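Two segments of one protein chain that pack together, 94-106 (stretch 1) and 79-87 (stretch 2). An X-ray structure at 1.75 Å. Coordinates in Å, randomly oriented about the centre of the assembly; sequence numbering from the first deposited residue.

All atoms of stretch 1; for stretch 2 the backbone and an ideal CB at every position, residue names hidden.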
# COMPACT_ATOMS: atom_id res chain seq x y z
N GLU A 94 3.99 3.34 15.21
CA GLU A 94 4.47 4.16 14.11
C GLU A 94 5.26 3.31 13.12
O GLU A 94 6.10 2.50 13.52
CB GLU A 94 5.35 5.30 14.63
CG GLU A 94 4.66 6.21 15.63
CD GLU A 94 4.90 5.80 17.07
OE1 GLU A 94 4.89 4.58 17.36
OE2 GLU A 94 5.10 6.70 17.92
N GLY A 95 5.00 3.50 11.83
CA GLY A 95 5.71 2.73 10.83
C GLY A 95 4.99 2.76 9.49
O GLY A 95 3.87 3.27 9.39
N ASP A 96 5.62 2.21 8.46
CA ASP A 96 5.01 2.21 7.15
C ASP A 96 5.12 0.88 6.42
O ASP A 96 5.01 0.80 5.20
CB ASP A 96 5.58 3.35 6.31
CG ASP A 96 5.09 4.70 6.79
OD1 ASP A 96 4.07 5.19 6.25
OD2 ASP A 96 5.71 5.26 7.72
N ALA A 97 5.34 -0.18 7.20
CA ALA A 97 5.43 -1.53 6.66
C ALA A 97 5.21 -2.51 7.81
O ALA A 97 5.70 -2.30 8.92
CB ALA A 97 6.79 -1.76 6.02
N VAL A 98 4.45 -3.57 7.54
CA VAL A 98 4.18 -4.59 8.54
C VAL A 98 4.67 -5.92 8.00
O VAL A 98 4.24 -6.37 6.94
CB VAL A 98 2.67 -4.67 8.85
CG1 VAL A 98 2.41 -5.72 9.93
CG2 VAL A 98 2.16 -3.31 9.32
N VAL A 99 5.59 -6.54 8.74
CA VAL A 99 6.19 -7.81 8.33
C VAL A 99 5.88 -8.92 9.32
O VAL A 99 5.84 -8.68 10.52
CB VAL A 99 7.73 -7.65 8.23
CG1 VAL A 99 8.36 -8.94 7.75
CG2 VAL A 99 8.07 -6.50 7.30
N SER A 100 5.68 -10.14 8.83
CA SER A 100 5.38 -11.24 9.72
C SER A 100 5.70 -12.62 9.16
O SER A 100 5.68 -12.84 7.95
CB SER A 100 3.90 -11.20 10.13
OG SER A 100 3.59 -12.23 11.05
N LYS A 101 6.00 -13.54 10.07
CA LYS A 101 6.29 -14.93 9.74
C LYS A 101 5.33 -15.76 10.59
O LYS A 101 5.46 -16.98 10.71
CB LYS A 101 7.73 -15.29 10.10
CG LYS A 101 8.02 -15.27 11.60
CD LYS A 101 9.46 -15.69 11.89
CE LYS A 101 9.75 -15.63 13.38
NZ LYS A 101 11.14 -16.08 13.68
N THR A 102 4.36 -15.07 11.19
CA THR A 102 3.39 -15.71 12.07
C THR A 102 2.04 -15.97 11.40
O THR A 102 1.39 -15.05 10.92
CB THR A 102 3.16 -14.84 13.32
OG1 THR A 102 4.41 -14.57 13.95
CG2 THR A 102 2.24 -15.55 14.30
N PRO A 103 1.62 -17.24 11.35
CA PRO A 103 0.33 -17.59 10.73
C PRO A 103 -0.80 -16.88 11.47
O PRO A 103 -0.77 -16.77 12.70
CB PRO A 103 0.27 -19.11 10.89
CG PRO A 103 1.71 -19.51 10.83
CD PRO A 103 2.37 -18.46 11.71
N GLY A 104 -1.78 -16.39 10.73
CA GLY A 104 -2.90 -15.70 11.36
C GLY A 104 -2.76 -14.19 11.36
O GLY A 104 -3.77 -13.48 11.38
N VAL A 105 -1.53 -13.70 11.35
CA VAL A 105 -1.30 -12.26 11.34
C VAL A 105 -1.58 -11.68 9.97
O VAL A 105 -1.09 -12.17 8.96
CB VAL A 105 0.16 -11.92 11.73
CG1 VAL A 105 0.43 -10.44 11.51
CG2 VAL A 105 0.39 -12.28 13.19
N ILE A 106 -2.39 -10.63 9.94
CA ILE A 106 -2.74 -9.97 8.68
C ILE A 106 -1.95 -8.67 8.61
O ILE A 106 -2.20 -7.74 9.37
CB ILE A 106 -4.24 -9.63 8.62
CG1 ILE A 106 -5.07 -10.90 8.81
CG2 ILE A 106 -4.58 -8.98 7.29
CD1 ILE A 106 -6.56 -10.64 8.96
N UNK A 79 10.40 4.84 6.44
CA UNK A 79 10.95 3.62 5.86
C UNK A 79 11.01 2.59 6.98
O UNK A 79 11.70 1.57 6.88
CB UNK A 79 12.33 3.85 5.23
N UNK A 80 10.27 2.86 8.06
CA UNK A 80 10.22 1.97 9.21
C UNK A 80 9.36 0.73 8.96
O UNK A 80 8.17 0.83 8.66
CB UNK A 80 9.69 2.73 10.43
N UNK A 81 9.98 -0.44 9.08
CA UNK A 81 9.30 -1.71 8.89
C UNK A 81 9.20 -2.40 10.24
O UNK A 81 10.22 -2.73 10.85
CB UNK A 81 10.03 -2.59 7.87
N UNK A 82 7.97 -2.62 10.68
CA UNK A 82 7.70 -3.26 11.97
C UNK A 82 7.33 -4.73 11.82
O UNK A 82 6.62 -5.11 10.89
CB UNK A 82 6.58 -2.52 12.70
N UNK A 83 7.81 -5.55 12.74
CA UNK A 83 7.50 -6.97 12.73
C UNK A 83 6.30 -7.23 13.62
O UNK A 83 6.22 -6.72 14.74
CB UNK A 83 8.70 -7.80 13.19
N UNK A 84 5.35 -8.01 13.11
CA UNK A 84 4.15 -8.35 13.86
C UNK A 84 4.08 -9.87 14.03
O UNK A 84 3.92 -10.60 13.06
CB UNK A 84 2.90 -7.82 13.16
N UNK A 85 4.21 -10.33 15.27
CA UNK A 85 4.14 -11.77 15.55
C UNK A 85 2.87 -12.07 16.33
O UNK A 85 2.69 -13.17 16.85
CB UNK A 85 5.37 -12.24 16.33
N UNK A 86 1.99 -11.09 16.40
CA UNK A 86 0.74 -11.25 17.11
C UNK A 86 -0.12 -10.01 16.96
O UNK A 86 0.28 -9.05 16.31
CB UNK A 86 1.00 -11.55 18.59
N UNK A 87 -1.31 -10.04 17.55
CA UNK A 87 -2.23 -8.92 17.47
C UNK A 87 -1.74 -7.72 18.27
O UNK A 87 -1.11 -7.87 19.32
CB UNK A 87 -3.62 -9.34 17.96

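The backbone fixes the register before any side chain is considered. Strand 81-83 runs parallel to strand 97-100, their axes approaching to 4.6 Å, with 33° between their N-to-C directions, and a ladder of hydrogen bonds alternates between the two stretches: Asp 96 N to O of 80 (2.9 Å), N of 82 to Ala 97 O (2.9 Å), Val 99 N to O of 82 (2.8 Å) and N of 84 to Val 99 O (2.7 Å). These are main-chain bonds and, apart from arguing against proline at 82 and 84, say little about the side chains; for those the evidence is where CB points and what lies near it.

At position 79 the CB points away, with nothing of stretch 1 within 5.5 Å. Stretch 1 sets no preference; the residue is Thr 79.

Position 80 directs its CB sideways, 4.0 Å from Gly 95 CA and 4.7 Å from Glu 94 O. A medium or long chain could lie along this backbone, aliphatic or polar. It is Ile 80, whose CG2 rests 4.0 Å from Glu 94 O.

Position 81 is more restrictive. Its CB sits 3.8 Å from Ala 97 CB and 4.4 Å from Val 99 CG2, an apolar setting that favours a small or aliphatic residue. Ala 81 is found, its CB 3.9 Å from Ala 97 CB, on the same sheet face as Ala 97 and Val 99.

Position 82 points to the other face, shared with Val 98. The ideal CB lies 3.9 Å from Ala 97 O and 5.1 Å from Glu 94 O, and Gly 95 offers no side chain to obstruct a branch reaching back along stretch 1. Valine, isoleucine or leucine would suit, and a polar chain is not excluded. Ile 82 uses this room: CG1 comes within 3.7 Å of Glu 94 O and 4.4 Å of Gly 95 CA. A CB on Gly 95 would fall 2.9 Å from that CG1, a clash.

Position 83 returns to the face of Val 99. Its CB is 4.0 Å from Val 99 O, while its CA makes a CA-H...O contact with the same oxygen at 3.3 Å. The extended backbone (-94/134) accommodates a beta-branched residue, though others would also fit. Val 83 takes the t rotamer, with CG1 3.8 Å from Val 99 O.

Position 84 has a sideways CB near two valines, 3.9 Å from Val 98 CG1 and 4.0 Å from Val 105 CG1, and 4.0 Å from Val 99 O. Such close neighbours favour a small apolar group, and Ala 84 supplies one. Its carbonyl O accepts a hydrogen bond from Ser 100 OG (2.6 Å) and another from a water (3.2 Å) that also binds Lys 101 N (2.9 Å).

At 85 the CB points away overall yet lies 3.5 Å from Thr 102 OG1. Thr 102 OG1 would tolerate a polar or a small residue here, and a chain leading away meets little of stretch 1. Asp 85 has its CA 3.2 Å from Thr 102 OG1, and its carboxylate makes no contact with stretch 1.

Position 86 adopts -176/179 and has room for a CB, 5.5 Å from Val 105 CG2, so this contact does not demand glycine. Gly 86 nevertheless occurs, its N 3.8 Å from Val 105 CG2. Position 87 is unconstrained by stretch 1, and holds Ser 87.

Stretch 2 (79-87) TIAIVADGS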
# COMPACT_ATOMS: atom_id res chain seq x y z
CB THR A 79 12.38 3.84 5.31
OG1 THR A 79 13.26 4.20 6.39
CG2 THR A 79 12.39 4.95 4.26
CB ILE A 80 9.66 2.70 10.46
CG1 ILE A 80 10.55 3.91 10.79
CG2 ILE A 80 9.59 1.74 11.64
CD1 ILE A 80 10.00 4.77 11.92
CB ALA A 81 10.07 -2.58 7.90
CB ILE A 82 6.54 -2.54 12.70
CG1 ILE A 82 6.84 -1.05 12.83
CG2 ILE A 82 6.32 -3.16 14.07
CD1 ILE A 82 8.08 -0.74 13.63
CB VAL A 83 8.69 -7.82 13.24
CG1 VAL A 83 8.25 -9.26 13.46
CG2 VAL A 83 9.83 -7.77 12.23
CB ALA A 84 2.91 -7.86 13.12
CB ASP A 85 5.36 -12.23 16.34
CG ASP A 85 5.56 -11.44 17.61
OD1 ASP A 85 4.56 -11.17 18.31
OD2 ASP A 85 6.72 -11.09 17.92
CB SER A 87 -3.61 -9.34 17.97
OG SER A 87 -3.54 -9.82 19.30
O HOH W 1 6.27 -12.73 12.79
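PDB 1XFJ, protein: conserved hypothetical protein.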